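Local coordinates for protein 3-oxosteroid 1-dehydrogenase (Sterolibacterium denitrificans, PDB 7P18) that probably catalyses, with FAD as cofactor, the 1,2-dehydrogenation of 3-oxosteroids to 3-oxo-Delta(1)-steroids, at residues Q406-A411 with Y417-T422. Residues are numbered along the deposited sequence; the frame is centred on the assembly and turned at random.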
# COMPACT_ATOMS: atom_id res chain seq x y z
N GLN A 406 19.78 16.13 -8.96
CA GLN A 406 20.58 14.86 -8.99
C GLN A 406 20.91 14.53 -10.45
O GLN A 406 20.02 14.22 -11.22
CB GLN A 406 19.81 13.71 -8.32
CG GLN A 406 20.10 12.31 -8.86
CD GLN A 406 18.96 11.32 -8.73
OE1 GLN A 406 18.57 10.93 -7.64
NE2 GLN A 406 18.45 10.84 -9.86
N PRO A 407 22.19 14.57 -10.86
CA PRO A 407 22.56 14.20 -12.23
C PRO A 407 22.46 12.68 -12.42
O PRO A 407 22.36 11.99 -11.45
CB PRO A 407 24.02 14.66 -12.34
CG PRO A 407 24.53 14.54 -10.91
CD PRO A 407 23.35 14.92 -10.03
N ASP A 408 22.44 12.23 -13.67
CA ASP A 408 22.40 10.80 -14.07
C ASP A 408 23.52 10.03 -13.36
O ASP A 408 24.67 10.52 -13.35
CB ASP A 408 22.47 10.67 -15.58
CG ASP A 408 21.24 11.19 -16.31
OD1 ASP A 408 20.25 11.50 -15.61
OD2 ASP A 408 21.26 11.22 -17.55
N ARG A 409 23.20 8.90 -12.73
CA ARG A 409 24.21 8.05 -12.05
C ARG A 409 24.73 7.02 -13.07
O ARG A 409 23.91 6.29 -13.67
CB ARG A 409 23.57 7.42 -10.81
CG ARG A 409 24.57 6.71 -9.92
CD ARG A 409 23.99 6.04 -8.68
NE ARG A 409 23.05 6.84 -7.91
CZ ARG A 409 22.60 6.51 -6.69
NH1 ARG A 409 23.01 5.39 -6.11
NH2 ARG A 409 21.74 7.31 -6.07
N LYS A 410 26.05 6.94 -13.27
CA LYS A 410 26.68 5.97 -14.21
C LYS A 410 26.32 4.54 -13.86
O LYS A 410 25.99 3.76 -14.77
CB LYS A 410 28.21 6.01 -14.14
CG LYS A 410 28.94 6.87 -15.14
CD LYS A 410 30.43 6.80 -14.87
CE LYS A 410 31.26 7.68 -15.77
NZ LYS A 410 32.69 7.28 -15.67
N ALA A 411 26.40 4.19 -12.57
CA ALA A 411 26.12 2.83 -12.05
C ALA A 411 24.68 2.41 -12.37
O ALA A 411 24.38 1.19 -12.37
CB ALA A 411 26.40 2.78 -10.57
N TYR A 417 17.70 3.16 -15.59
CA TYR A 417 17.22 3.93 -16.76
C TYR A 417 18.11 3.65 -17.96
O TYR A 417 19.30 3.34 -17.77
CB TYR A 417 17.16 5.44 -16.43
CG TYR A 417 18.54 6.02 -16.24
CD1 TYR A 417 19.20 5.93 -15.03
CD2 TYR A 417 19.23 6.56 -17.32
CE1 TYR A 417 20.51 6.35 -14.88
CE2 TYR A 417 20.52 7.02 -17.17
CZ TYR A 417 21.19 6.90 -15.97
OH TYR A 417 22.49 7.33 -15.83
N TRP A 418 17.52 3.76 -19.15
CA TRP A 418 18.24 3.76 -20.44
C TRP A 418 18.16 5.18 -21.02
O TRP A 418 17.12 5.84 -20.81
CB TRP A 418 17.67 2.70 -21.37
CG TRP A 418 17.88 1.29 -20.91
CD1 TRP A 418 18.74 0.37 -21.45
CD2 TRP A 418 17.17 0.60 -19.87
NE1 TRP A 418 18.64 -0.82 -20.80
CE2 TRP A 418 17.71 -0.71 -19.80
CE3 TRP A 418 16.20 0.96 -18.92
CZ2 TRP A 418 17.26 -1.66 -18.88
CZ3 TRP A 418 15.74 0.02 -18.03
CH2 TRP A 418 16.28 -1.27 -17.99
N ARG A 419 19.22 5.63 -21.69
CA ARG A 419 19.35 7.03 -22.17
C ARG A 419 19.86 6.98 -23.62
O ARG A 419 20.65 6.09 -23.94
CB ARG A 419 20.24 7.81 -21.20
CG ARG A 419 20.41 9.28 -21.56
CD ARG A 419 21.39 10.02 -20.66
NE ARG A 419 22.71 9.44 -20.88
CZ ARG A 419 23.55 9.02 -19.95
NH1 ARG A 419 23.27 9.15 -18.66
NH2 ARG A 419 24.68 8.45 -20.31
N ASP A 420 19.30 7.84 -24.47
CA ASP A 420 19.70 7.93 -25.89
C ASP A 420 19.40 9.33 -26.43
O ASP A 420 18.42 9.97 -26.00
CB ASP A 420 19.01 6.87 -26.74
CG ASP A 420 19.83 6.52 -27.97
OD1 ASP A 420 19.91 7.39 -28.88
OD2 ASP A 420 20.37 5.39 -28.02
N ASP A 421 20.23 9.77 -27.38
CA ASP A 421 20.06 11.08 -28.04
C ASP A 421 18.84 11.08 -28.94
O ASP A 421 18.28 12.18 -29.17
CB ASP A 421 21.31 11.43 -28.84
CG ASP A 421 22.46 11.89 -27.99
OD1 ASP A 421 22.24 12.33 -26.84
OD2 ASP A 421 23.60 11.82 -28.49
N THR A 422 18.43 9.92 -29.45
CA THR A 422 17.25 9.78 -30.33
C THR A 422 16.25 8.77 -29.76
O THR A 422 16.66 7.83 -29.02
CB THR A 422 17.64 9.39 -31.77
OG1 THR A 422 18.11 8.05 -31.80
CG2 THR A 422 18.69 10.31 -32.37
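Asp408 and Arg409 meet Tyr417 and Arg419 where a surface loop packs against the start of strand 418-420. This strand pairs antiparallel with strand 486-502 in an antiparallel sheet, away from the flavin and steroid sites. The tight part is the buried Tyr417. With chi1 at 68°, CG is flanked by both the backbone N and C, and the ring reaches the loop with its hydroxyl end. Tyr417 OH donates to Arg409 O at 2.8 Å, from well above the carbonyl plane. Tyr417 OH also lies 3.3 Å from Asp408 CB. Asp408 is held on both oxygens. OD1 forms a salt bridge with Arg392, and OD2 is hydrogen-bonded to Tyr487 OH of strand 486-502. These bonds probably fix the rotation of the carboxylate. On the looser surface side the Arg419 chain runs straight through chi2, then bends at chi3 (66°). Its guanidinium comes nearly parallel to the carboxylate, the planes 7° apart. A bound PEG molecule lies beside this arginine. Beyond it, Asp420 OD1 accepts from Thr422 N in an Asx turn leading into helix 423-430. The salt bridge is single: Arg419 NH1 meets Asp408 OD2 at 3.1 Å on its anti side, tilted out of the carboxylate plane, while NE stays 4.0 Å away.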